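Local coordinates for ribosomal RNA small subunit methyltransferase E (Legionella pneumophila, PDB 5O95), which probably methylates N3 of uridine 1498 in 16S ribosomal RNA of the assembled 30S subunit, with S-adenosyl-L-methionine as methyl donor, at residues A166-K171 / D191-I196; Q87-G92 / E116-K121; R77-K82 / V237-G242. All coordinates share one frame; numbering follows the deposited sequence.

Interaction 1. Residues A166-K171 / D191-I196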
ATOM      1  N   ALA B 166      25.236  -4.679   7.030  1.00 23.83           N
ATOM      2  CA  ALA B 166      24.036  -4.730   7.855  1.00 24.53           C
ATOM      3  C   ALA B 166      24.375  -5.246   9.249  1.00 29.96           C
ATOM      4  O   ALA B 166      24.938  -6.335   9.401  1.00 29.08           O
ATOM      5  CB  ALA B 166      22.989  -5.626   7.193  1.00 24.48           C
ATOM      6  N   LYS B 167      24.030  -4.463  10.269  1.00 28.62           N
ATOM      7  CA  LYS B 167      24.279  -4.855  11.650  1.00 26.33           C
ATOM      8  C   LYS B 167      22.999  -4.965  12.478  1.00 24.73           C
ATOM      9  O   LYS B 167      23.076  -5.148  13.699  1.00 30.65           O
ATOM     10  CB  LYS B 167      25.313  -3.922  12.290  1.00 31.48           C
ATOM     11  CG  LYS B 167      26.672  -3.975  11.584  1.00 35.63           C
ATOM     12  CD  LYS B 167      27.660  -2.970  12.158  1.00 46.57           C
ATOM     13  CE  LYS B 167      28.973  -3.022  11.391  1.00 50.74           C
ATOM     14  NZ  LYS B 167      29.963  -2.008  11.863  1.00 72.76           N
ATOM     15  N   GLU B 168      21.834  -4.888  11.839  1.00 24.71           N
ATOM     16  CA  GLU B 168      20.567  -5.004  12.547  1.00 26.15           C
ATOM     17  C   GLU B 168      20.450  -6.367  13.229  1.00 32.72           C
ATOM     18  O   GLU B 168      20.985  -7.374  12.753  1.00 24.01           O
ATOM     19  CB  GLU B 168      19.405  -4.809  11.563  1.00 26.02           C
ATOM     20  CG  GLU B 168      19.159  -3.365  11.124  1.00 26.27           C
ATOM     21  CD  GLU B 168      20.128  -2.885  10.057  1.00 27.50           C
ATOM     22  OE1 GLU B 168      20.840  -3.728   9.473  1.00 27.51           O
ATOM     23  OE2 GLU B 168      20.174  -1.666   9.786  1.00 31.41           O
ATOM     24  N   HIS B 169      19.735  -6.396  14.359  1.00 27.64           N
ATOM     25  CA  HIS B 169      19.656  -7.623  15.153  1.00 24.78           C
ATOM     26  C   HIS B 169      18.863  -8.715  14.451  1.00 21.60           C
ATOM     27  O   HIS B 169      19.155  -9.905  14.626  1.00 31.61           O
ATOM     28  CB  HIS B 169      19.046  -7.350  16.528  1.00 32.58           C
ATOM     29  CG  HIS B 169      19.954  -6.603  17.453  1.00 66.50           C
ATOM     30  ND1 HIS B 169      19.882  -6.722  18.824  1.00100.45           N
ATOM     31  CD2 HIS B 169      20.952  -5.723  17.205  1.00 65.55           C
ATOM     32  CE1 HIS B 169      20.795  -5.947  19.381  1.00 66.13           C
ATOM     33  NE2 HIS B 169      21.458  -5.328  18.420  1.00 60.36           N
ATOM     34  N   LEU B 170      17.857  -8.340  13.675  1.00 20.38           N
ATOM     35  CA  LEU B 170      17.073  -9.282  12.891  1.00 23.19           C
ATOM     36  C   LEU B 170      17.230  -8.907  11.427  1.00 28.52           C
ATOM     37  O   LEU B 170      17.103  -7.733  11.069  1.00 21.00           O
ATOM     38  CB  LEU B 170      15.599  -9.210  13.296  1.00 22.40           C
ATOM     39  CG  LEU B 170      14.626 -10.077  12.484  1.00 29.17           C
ATOM     40  CD1 LEU B 170      14.962 -11.563  12.622  1.00 35.30           C
ATOM     41  CD2 LEU B 170      13.192  -9.793  12.930  1.00 23.30           C
ATOM     42  N   LYS B 171      17.523  -9.892  10.584  1.00 23.90           N
ATOM     43  CA  LYS B 171      17.805  -9.630   9.179  1.00 21.18           C
ATOM     44  C   LYS B 171      16.940 -10.551   8.332  1.00 19.97           C
ATOM     45  O   LYS B 171      17.043 -11.776   8.438  1.00 19.23           O
ATOM     46  CB  LYS B 171      19.295  -9.817   8.884  1.00 20.12           C
ATOM     47  CG  LYS B 171      20.171  -8.824   9.647  1.00 21.33           C
ATOM     48  CD  LYS B 171      21.654  -8.947   9.325  1.00 35.27           C
ATOM     49  CE  LYS B 171      22.276 -10.160   9.992  1.00 37.23           C
ATOM     50  NZ  LYS B 171      23.778 -10.052  10.048  1.00 33.39           N
ATOM     51  N   ASP B 191      15.829  -3.413  16.158  1.00 28.56           N
ATOM     52  CA  ASP B 191      15.890  -3.079  14.748  1.00 25.22           C
ATOM     53  C   ASP B 191      15.777  -4.320  13.877  1.00 27.14           C
ATOM     54  O   ASP B 191      15.943  -5.455  14.330  1.00 28.80           O
ATOM     55  CB  ASP B 191      17.155  -2.279  14.401  1.00 21.63           C
ATOM     56  CG  ASP B 191      18.440  -2.958  14.863  1.00 26.54           C
ATOM     57  OD1 ASP B 191      18.400  -4.106  15.341  1.00 38.28           O
ATOM     58  OD2 ASP B 191      19.508  -2.328  14.737  1.00 32.25           O
ATOM     59  N   VAL B 192      15.491  -4.072  12.606  1.00 18.07           N
ATOM     60  CA  VAL B 192      15.348  -5.138  11.622  1.00 17.76           C
ATOM     61  C   VAL B 192      15.782  -4.585  10.274  1.00 24.70           C
ATOM     62  O   VAL B 192      15.449  -3.449   9.922  1.00 22.18           O
ATOM     63  CB  VAL B 192      13.906  -5.698  11.610  1.00 23.49           C
ATOM     64  CG1 VAL B 192      12.893  -4.598  11.402  1.00 30.59           C
ATOM     65  CG2 VAL B 192      13.744  -6.784  10.544  1.00 21.78           C
ATOM     66  N   ALA B 193      16.547  -5.388   9.533  1.00 22.06           N
ATOM     67  CA  ALA B 193      16.884  -5.095   8.145  1.00 18.85           C
ATOM     68  C   ALA B 193      16.010  -5.984   7.279  1.00 21.61           C
ATOM     69  O   ALA B 193      15.857  -7.173   7.569  1.00 22.21           O
ATOM     70  CB  ALA B 193      18.362  -5.362   7.856  1.00 22.43           C
ATOM     71  N   LEU B 194      15.383  -5.392   6.270  1.00 18.84           N
ATOM     72  CA  LEU B 194      14.489  -6.119   5.374  1.00 17.64           C
ATOM     73  C   LEU B 194      14.898  -5.833   3.943  1.00 19.88           C
ATOM     74  O   LEU B 194      14.883  -4.674   3.513  1.00 19.02           O
ATOM     75  CB  LEU B 194      13.046  -5.653   5.580  1.00 21.00           C
ATOM     76  CG  LEU B 194      11.999  -6.174   4.606  1.00 26.74           C
ATOM     77  CD1 LEU B 194      11.809  -7.667   4.797  1.00 27.90           C
ATOM     78  CD2 LEU B 194      10.700  -5.394   4.816  1.00 27.68           C
ATOM     79  N   ILE B 195      15.219  -6.892   3.204  1.00 17.02           N
ATOM     80  CA  ILE B 195      15.553  -6.809   1.787  1.00 18.81           C
ATOM     81  C   ILE B 195      14.320  -7.186   0.979  1.00 22.03           C
ATOM     82  O   ILE B 195      13.792  -8.295   1.120  1.00 20.04           O
ATOM     83  CB  ILE B 195      16.716  -7.747   1.436  1.00 20.92           C
ATOM     84  CG1 ILE B 195      17.985  -7.315   2.169  1.00 22.96           C
ATOM     85  CG2 ILE B 195      16.962  -7.723  -0.076  1.00 19.21           C
ATOM     86  CD1 ILE B 195      19.160  -8.215   1.933  1.00 23.11           C
ATOM     87  N   ILE B 196      13.868  -6.273   0.124  1.00 17.42           N
ATOM     88  CA  ILE B 196      12.852  -6.562  -0.884  1.00 19.06           C
ATOM     89  C   ILE B 196      13.541  -6.497  -2.230  1.00 21.85           C
ATOM     90  O   ILE B 196      14.069  -5.444  -2.609  1.00 19.06           O
ATOM     91  CB  ILE B 196      11.719  -5.537  -0.827  1.00 20.16           C
ATOM     92  CG1 ILE B 196      11.219  -5.458   0.612  1.00 25.75           C
ATOM     93  CG2 ILE B 196      10.630  -5.874  -1.850  1.00 20.60           C
ATOM     94  CD1 ILE B 196       9.781  -5.379   0.741  1.00 29.44           C
TER
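Asp191, on strand 191-196, takes the backbone N-H of His169 in the loop ahead of Lys171. The bond from His169 N to Asp191 OD1 is 2.8 Å long and almost straight at 176°. The donor comes from above the carboxylate plane, 43° out of it. Asp191 CG stands between its own backbone N and carbonyl carbon (chi1 53°). This sets CG on the side of the loop, where OD1 then meets His169 N. The other oxygen, Asp191 OD2, rests 3.6 Å from Glu168 CA.

Glu168 covers the next part of the strand. Glu168 CG lies 3.7 Å from Val192 C. The chain then bends, and Glu168 OE1 comes to 3.4 Å from Ala193 CB. The two carboxylates do not touch: Glu168 OE2 is 5.0 Å from Asp191 OD2. Glu168 OE2 is taken up by His84 ND1, a bond that may ease the like charges.

Further on the backbones pair. Ala193 N donates to Leu170 O at 2.9 Å, and Val192 CA adds a CA-H...O contact to the same oxygen. Leu170 and Val192 point the same way, side by side, with CD2 of Leu170 3.9 Å from CG2 of Val192. Lys171 and Ala193 share the other face. Beyond the pair, Lys171 NZ reaches His213 O.

Strand 191-196 also bonds to strand 82-88, and Lys171 bonds to Leu216. The contact belongs to the parallel pairing of strands 170-174 and 191-196 in the six-stranded sheet of the SPOUT methyltransferase domain.

Interaction 2. Residues Q87-G92 / E116-K121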
ATOM      1  N   GLN B  87      15.235  -1.544  -0.682  1.00 16.07           N
ATOM      2  CA  GLN B  87      14.218  -1.738  -1.712  1.00 19.09           C
ATOM      3  C   GLN B  87      14.916  -1.744  -3.058  1.00 16.87           C
ATOM      4  O   GLN B  87      15.552  -0.751  -3.426  1.00 20.06           O
ATOM      5  CB  GLN B  87      13.195  -0.596  -1.674  1.00 20.12           C
ATOM      6  CG  GLN B  87      12.071  -0.721  -2.702  1.00 19.90           C
ATOM      7  CD  GLN B  87      11.081  -1.836  -2.368  1.00 21.42           C
ATOM      8  OE1 GLN B  87      10.992  -2.265  -1.229  1.00 22.26           O
ATOM      9  NE2 GLN B  87      10.338  -2.313  -3.374  1.00 30.82           N
ATOM     10  N   ALA B  88      14.783  -2.845  -3.797  1.00 20.21           N
ATOM     11  CA  ALA B  88      15.426  -2.922  -5.102  1.00 21.71           C
ATOM     12  C   ALA B  88      14.845  -1.867  -6.035  1.00 25.44           C
ATOM     13  O   ALA B  88      13.640  -1.598  -6.023  1.00 19.57           O
ATOM     14  CB  ALA B  88      15.228  -4.314  -5.688  1.00 21.01           C
ATOM     15  N   ILE B  89      15.715  -1.256  -6.843  1.00 21.92           N
ATOM     16  CA  ILE B  89      15.253  -0.244  -7.782  1.00 23.50           C
ATOM     17  C   ILE B  89      14.389  -0.895  -8.858  1.00 23.17           C
ATOM     18  O   ILE B  89      14.486  -2.096  -9.126  1.00 25.96           O
ATOM     19  CB  ILE B  89      16.413   0.588  -8.362  1.00 21.58           C
ATOM     20  CG1 ILE B  89      17.409  -0.306  -9.106  1.00 25.32           C
ATOM     21  CG2 ILE B  89      17.103   1.359  -7.241  1.00 23.04           C
ATOM     22  CD1 ILE B  89      18.506   0.486  -9.851  1.00 30.75           C
ATOM     23  N   SER B  90      13.496  -0.105  -9.443  1.00 25.35           N
ATOM     24  CA  SER B  90      12.456  -0.660 -10.289  1.00 25.02           C
ATOM     25  C   SER B  90      12.113   0.341 -11.379  1.00 25.01           C
ATOM     26  O   SER B  90      12.436   1.525 -11.290  1.00 31.10           O
ATOM     27  CB  SER B  90      11.203  -1.031  -9.480  1.00 25.15           C
ATOM     28  OG  SER B  90      10.722   0.110  -8.799  1.00 28.26           O
ATOM     29  N   LYS B  91      11.453  -0.163 -12.418  1.00 26.30           N
ATOM     30  CA  LYS B  91      11.002   0.685 -13.515  1.00 27.85           C
ATOM     31  C   LYS B  91       9.811   1.545 -13.071  1.00 27.04           C
ATOM     32  O   LYS B  91       9.198   1.331 -12.015  1.00 27.97           O
ATOM     33  CB  LYS B  91      10.634  -0.171 -14.724  1.00 30.97           C
ATOM     34  CG  LYS B  91       9.410  -1.006 -14.480  1.00 39.45           C
ATOM     35  CD  LYS B  91       9.206  -2.012 -15.596  1.00 32.62           C
ATOM     36  CE  LYS B  91       7.897  -2.763 -15.397  1.00 43.52           C
ATOM     37  NZ  LYS B  91       7.583  -3.642 -16.562  1.00 48.53           N
ATOM     38  N   GLY B  92       9.481   2.532 -13.898  1.00 29.46           N
ATOM     39  CA  GLY B  92       8.354   3.402 -13.611  1.00 23.95           C
ATOM     40  C   GLY B  92       8.582   4.221 -12.348  1.00 27.95           C
ATOM     41  O   GLY B  92       9.712   4.590 -12.002  1.00 28.19           O
ATOM     42  N   GLU B 116      20.986  -8.165  -9.067  1.00 28.54           N
ATOM     43  CA  GLU B 116      21.334  -8.706 -10.377  1.00 31.24           C
ATOM     44  C   GLU B 116      20.148  -8.662 -11.333  1.00 35.31           C
ATOM     45  O   GLU B 116      20.318  -8.406 -12.532  1.00 33.45           O
ATOM     46  CB  GLU B 116      21.863 -10.128 -10.210  1.00 37.48           C
ATOM     47  CG  GLU B 116      22.287 -10.820 -11.494  1.00 55.06           C
ATOM     48  CD  GLU B 116      22.941 -12.174 -11.242  1.00 59.05           C
ATOM     49  OE1 GLU B 116      24.020 -12.216 -10.611  1.00 67.03           O
ATOM     50  OE2 GLU B 116      22.369 -13.200 -11.665  1.00 51.51           O
ATOM     51  N   ARG B 117      18.934  -8.867 -10.819  1.00 30.86           N
ATOM     52  CA  ARG B 117      17.753  -8.964 -11.665  1.00 29.57           C
ATOM     53  C   ARG B 117      16.920  -7.683 -11.731  1.00 27.38           C
ATOM     54  O   ARG B 117      15.787  -7.729 -12.217  1.00 34.51           O
ATOM     55  CB  ARG B 117      16.895 -10.149 -11.237  1.00 30.03           C
ATOM     56  CG  ARG B 117      17.681 -11.436 -11.281  1.00 35.67           C
ATOM     57  CD  ARG B 117      16.800 -12.637 -11.063  1.00 31.50           C
ATOM     58  NE  ARG B 117      17.527 -13.885 -11.269  1.00 30.68           N
ATOM     59  CZ  ARG B 117      17.074 -15.063 -10.850  1.00 36.89           C
ATOM     60  NH1 ARG B 117      15.918 -15.124 -10.198  1.00 33.93           N
ATOM     61  NH2 ARG B 117      17.770 -16.174 -11.075  1.00 36.73           N
ATOM     62  N   CYS B 118      17.444  -6.546 -11.278  1.00 31.39           N
ATOM     63  CA  CYS B 118      16.694  -5.306 -11.436  1.00 27.25           C
ATOM     64  C   CYS B 118      16.509  -4.980 -12.914  1.00 36.19           C
ATOM     65  O   CYS B 118      17.364  -5.280 -13.751  1.00 43.65           O
ATOM     66  CB  CYS B 118      17.398  -4.151 -10.720  1.00 33.90           C
ATOM     67  SG  CYS B 118      17.385  -4.335  -8.932  1.00 32.77           S
ATOM     68  N   GLN B 119      15.365  -4.379 -13.238  1.00 49.20           N
ATOM     69  CA  GLN B 119      15.022  -4.117 -14.631  1.00 78.11           C
ATOM     70  C   GLN B 119      15.678  -2.862 -15.193  1.00 37.95           C
ATOM     71  O   GLN B 119      15.572  -2.616 -16.399  1.00 41.51           O
ATOM     72  CB  GLN B 119      13.501  -3.993 -14.788  1.00 62.41           C
ATOM     73  CG  GLN B 119      12.744  -5.307 -14.720  1.00 77.40           C
ATOM     74  CD  GLN B 119      11.240  -5.113 -14.770  1.00 93.84           C
ATOM     75  OE1 GLN B 119      10.603  -4.866 -13.744  1.00 50.04           O
ATOM     76  NE2 GLN B 119      10.663  -5.221 -15.967  1.00 66.23           N
ATOM     77  N   VAL B 120      16.355  -2.068 -14.363  1.00 32.72           N
ATOM     78  CA  VAL B 120      16.667  -0.689 -14.706  1.00 39.43           C
ATOM     79  C   VAL B 120      18.122  -0.374 -14.403  1.00 48.13           C
ATOM     80  O   VAL B 120      18.793  -1.072 -13.638  1.00 38.70           O
ATOM     81  CB  VAL B 120      15.754   0.307 -13.963  1.00 43.41           C
ATOM     82  CG1 VAL B 120      14.326   0.172 -14.456  1.00 40.52           C
ATOM     83  CG2 VAL B 120      15.830   0.056 -12.474  1.00 34.35           C
ATOM     84  N   LYS B 121      18.592   0.707 -15.022  1.00 32.17           N
ATOM     85  CA  LYS B 121      19.902   1.290 -14.780  1.00 44.54           C
ATOM     86  C   LYS B 121      19.743   2.799 -14.715  1.00 52.87           C
ATOM     87  O   LYS B 121      19.025   3.388 -15.528  1.00 49.28           O
ATOM     88  CB  LYS B 121      20.869   0.952 -15.919  1.00 38.33           C
ATOM     89  CG  LYS B 121      21.221  -0.520 -16.035  1.00 78.19           C
ATOM     90  CD  LYS B 121      22.138  -0.957 -14.907  1.00 75.45           C
ATOM     91  CE  LYS B 121      23.361  -0.057 -14.823  1.00 77.98           C
ATOM     92  NZ  LYS B 121      24.034   0.094 -16.144  1.00 71.31           N
TER
HETATM   93  O   HOH W   1      13.643  -3.997 -10.964  1.00 38.24           O
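Val120 fits between Ile89 and Lys91, with one methyl for each. Its CG2 packs on Ile89, 3.7 Å from CG1, and the two side chains cross obliquely. Its CG1 lies against the backbone of Lys91, 3.5 Å from CA, which is tight for two carbons. Val120 CG1 is anti to its carbonyl carbon (chi1 -67°), and this turns it to Lys91.

Lys91 runs out extended beside Gln119. Its outer part, CD to NZ, lies by the carboxamide without a hydrogen bond, Lys91 CD 3.5 Å from Gln119 NE2. Gln119 is poorly ordered, and this edge of the contact is probably loose.

On the inner side, Ile89 CG1 and Ala88 CB both touch Cys118 SG, the latter at 3.9 Å. One water links the backbones. It donates to Ile89 O at 2.8 Å and accepts from Gln119 N at 2.9 Å.

The contact joins the end of strand 82-88 to the loop between strand 109-114 and helix 124-145. Ala88 is close to Gly197, which binds S-adenosyl-L-methionine in a structure of this protein, though none is bound to this chain here. Ile89 continues inward onto Met95 of helix 94-104 and onto Pro112 and Ile114 of strand 109-114.

Interaction 3. Residues R77-K82 / V237-G242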
ATOM      1  N   ARG B  77       6.509  10.654  17.101  1.00 14.80           N
ATOM      2  CA  ARG B  77       5.628   9.639  16.528  1.00 16.41           C
ATOM      3  C   ARG B  77       6.423   8.540  15.850  1.00 17.29           C
ATOM      4  O   ARG B  77       5.929   7.899  14.911  1.00 20.24           O
ATOM      5  CB  ARG B  77       4.621  10.254  15.560  1.00 15.36           C
ATOM      6  CG  ARG B  77       3.655  11.190  16.239  1.00 17.37           C
ATOM      7  CD  ARG B  77       2.573  11.711  15.283  1.00 17.53           C
ATOM      8  NE  ARG B  77       1.653  12.547  16.055  1.00 18.91           N
ATOM      9  CZ  ARG B  77       1.753  13.877  16.116  1.00 16.39           C
ATOM     10  NH1 ARG B  77       2.680  14.523  15.412  1.00 15.26           N
ATOM     11  NH2 ARG B  77       0.895  14.554  16.887  1.00 18.64           N
ATOM     12  N   GLU B  78       7.632   8.277  16.348  1.00 18.73           N
ATOM     13  CA  GLU B  78       8.490   7.232  15.809  1.00 18.12           C
ATOM     14  C   GLU B  78       8.169   5.878  16.440  1.00 17.69           C
ATOM     15  O   GLU B  78       7.775   5.778  17.608  1.00 18.47           O
ATOM     16  CB  GLU B  78       9.961   7.568  16.065  1.00 20.18           C
ATOM     17  CG  GLU B  78      10.401   8.876  15.399  1.00 17.66           C
ATOM     18  CD  GLU B  78      10.166   8.871  13.894  1.00 19.05           C
ATOM     19  OE1 GLU B  78      10.793   8.026  13.206  1.00 20.13           O
ATOM     20  OE2 GLU B  78       9.364   9.700  13.392  1.00 18.43           O
ATOM     21  N   SER B  79       8.351   4.801  15.630  1.00 16.51           N
ATOM     22  CA  SER B  79       8.141   3.468  16.150  1.00 16.95           C
ATOM     23  C   SER B  79       9.372   3.024  16.935  1.00 18.93           C
ATOM     24  O   SER B  79      10.504   3.347  16.550  1.00 19.65           O
ATOM     25  CB  SER B  79       7.933   2.489  14.998  1.00 17.79           C
ATOM     26  OG  SER B  79       7.923   1.165  15.501  1.00 20.63           O
ATOM     27  N   PRO B  80       9.174   2.295  18.031  1.00 17.98           N
ATOM     28  CA  PRO B  80      10.317   1.709  18.752  1.00 20.77           C
ATOM     29  C   PRO B  80      11.027   0.617  17.977  1.00 19.73           C
ATOM     30  O   PRO B  80      12.153   0.256  18.339  1.00 24.94           O
ATOM     31  CB  PRO B  80       9.674   1.150  20.030  1.00 24.64           C
ATOM     32  CG  PRO B  80       8.265   0.872  19.633  1.00 35.25           C
ATOM     33  CD  PRO B  80       7.885   1.950  18.665  1.00 25.24           C
ATOM     34  N   LEU B  81      10.396   0.040  16.957  1.00 19.41           N
ATOM     35  CA  LEU B  81      11.070  -0.912  16.093  1.00 17.01           C
ATOM     36  C   LEU B  81      11.642  -0.132  14.915  1.00 20.57           C
ATOM     37  O   LEU B  81      10.886   0.503  14.174  1.00 20.55           O
ATOM     38  CB  LEU B  81      10.063  -1.957  15.599  1.00 16.85           C
ATOM     39  CG  LEU B  81      10.567  -2.935  14.546  1.00 17.85           C
ATOM     40  CD1 LEU B  81      11.542  -3.933  15.176  1.00 23.33           C
ATOM     41  CD2 LEU B  81       9.397  -3.704  13.887  1.00 17.42           C
ATOM     42  N   LYS B  82      12.973  -0.135  14.769  1.00 19.59           N
ATOM     43  CA  LYS B  82      13.634   0.610  13.697  1.00 15.11           C
ATOM     44  C   LYS B  82      13.860  -0.320  12.518  1.00 16.58           C
ATOM     45  O   LYS B  82      14.710  -1.214  12.580  1.00 20.16           O
ATOM     46  CB  LYS B  82      14.973   1.160  14.182  1.00 16.84           C
ATOM     47  CG  LYS B  82      14.914   1.866  15.499  1.00 22.25           C
ATOM     48  CD  LYS B  82      13.911   2.973  15.482  1.00 23.54           C
ATOM     49  CE  LYS B  82      13.911   3.673  16.844  1.00 57.23           C
ATOM     50  NZ  LYS B  82      12.757   4.590  17.061  1.00 39.76           N
ATOM     51  N   VAL B 237       3.248  -5.518   8.503  1.00 14.31           N
ATOM     52  CA  VAL B 237       3.272  -6.726   9.313  1.00 16.07           C
ATOM     53  C   VAL B 237       4.356  -6.633  10.376  1.00 16.53           C
ATOM     54  O   VAL B 237       4.136  -6.992  11.535  1.00 17.03           O
ATOM     55  CB  VAL B 237       3.442  -7.969   8.421  1.00 13.96           C
ATOM     56  CG1 VAL B 237       3.664  -9.202   9.282  1.00 19.91           C
ATOM     57  CG2 VAL B 237       2.237  -8.150   7.507  1.00 20.73           C
ATOM     58  N   LEU B 238       5.534  -6.106  10.011  1.00 14.97           N
ATOM     59  CA  LEU B 238       6.617  -5.984  10.982  1.00 16.87           C
ATOM     60  C   LEU B 238       6.292  -4.957  12.062  1.00 15.86           C
ATOM     61  O   LEU B 238       6.562  -5.196  13.238  1.00 17.90           O
ATOM     62  CB  LEU B 238       7.919  -5.606  10.269  1.00 18.36           C
ATOM     63  CG  LEU B 238       8.433  -6.685   9.315  1.00 19.91           C
ATOM     64  CD1 LEU B 238       9.641  -6.144   8.547  1.00 23.05           C
ATOM     65  CD2 LEU B 238       8.791  -7.956  10.076  1.00 23.06           C
ATOM     66  N   GLN B 239       5.682  -3.828  11.688  1.00 14.92           N
ATOM     67  CA  GLN B 239       5.314  -2.838  12.698  1.00 17.88           C
ATOM     68  C   GLN B 239       4.212  -3.346  13.603  1.00 18.70           C
ATOM     69  O   GLN B 239       4.153  -2.981  14.778  1.00 19.79           O
ATOM     70  CB  GLN B 239       4.857  -1.541  12.049  1.00 16.40           C
ATOM     71  CG  GLN B 239       5.973  -0.747  11.381  1.00 17.22           C
ATOM     72  CD  GLN B 239       6.939  -0.078  12.374  1.00 17.67           C
ATOM     73  OE1 GLN B 239       6.991  -0.404  13.564  1.00 21.54           O
ATOM     74  NE2 GLN B 239       7.721   0.857  11.851  1.00 22.66           N
ATOM     75  N   ALA B 240       3.303  -4.162  13.078  1.00 15.80           N
ATOM     76  CA  ALA B 240       2.280  -4.718  13.959  1.00 15.36           C
ATOM     77  C   ALA B 240       2.882  -5.746  14.910  1.00 18.80           C
ATOM     78  O   ALA B 240       2.571  -5.753  16.108  1.00 22.74           O
ATOM     79  CB  ALA B 240       1.166  -5.333  13.105  1.00 16.22           C
ATOM     80  N   ALA B 241       3.777  -6.596  14.401  1.00 19.69           N
ATOM     81  CA  ALA B 241       4.347  -7.665  15.213  1.00 19.13           C
ATOM     82  C   ALA B 241       5.297  -7.124  16.277  1.00 20.57           C
ATOM     83  O   ALA B 241       5.266  -7.581  17.425  1.00 24.19           O
ATOM     84  CB  ALA B 241       5.060  -8.682  14.316  1.00 21.55           C
ATOM     85  N   GLY B 242       6.127  -6.134  15.931  1.00 18.15           N
ATOM     86  CA  GLY B 242       7.165  -5.703  16.854  1.00 20.89           C
ATOM     87  C   GLY B 242       7.257  -4.212  17.094  1.00 21.75           C
ATOM     88  O   GLY B 242       8.099  -3.764  17.877  1.00 22.13           O
TER
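The carboxamide of Gln239 has Ser79 and Leu81 on opposite sides of its plane. Ser79 meets the oxygen end: OG donates to OE1 at 2.7 Å, with the donor tilted 18° from the plane and a C=O...donor angle of 124°. Ser79 CB is 3.6 Å from NE2, off the plane on the same side. Leu81 CB lies on the other side, 4.0 Å from OE1. Gln239 NE2 makes a weak hydrogen bond to Leu105 O.

Ser79 OG is used twice. It also accepts from Leu81 N at 3.1 Å, which makes an ST turn. OG is anti to its backbone N (chi1 172°), within range of both partners.

Helix 227-242 is the C-terminal helix of the SPOUT domain. Residues 77-82, which lead from strand 64-74 into strand 82-88, pass beside its residues 238-242. The helix also packs on the second subunit, Val237 against Ala240 of that chain.

Leu81 packs against Leu238 and Gly242. Its CD2 reaches Leu238 O at 3.3 Å, and that oxygen already accepts Gly242 N. Its CB is 3.5 Å from Gly242 O. Leu238 in turn packs on Ile83 and Leu194 of the sheet, and Ser79 touches Arg223 of the second subunit.

How the interactions relate
Interaction 3 opens first, at 77-82, leading into the first strand of the methyltransferase sheet. That strand ends in 87-92, where interaction 2 opens. It closes at 116-121, after helix 94-104 and strand 109-114. Interaction 1 then opens at 166-171 and closes at 191-196. Interaction 3 closes last, at 237-242, so its long loop holds the other two, which follow each other without crossing. Strands 82-88 and 191-196 are neighbours and connect the contacts. Ile196 O probably bonds to Ala88 N at one end, and Val192 N to Lys82 O at the other. Interactions 2 and 3 do not touch; their nearest atoms are about 11 Å apart.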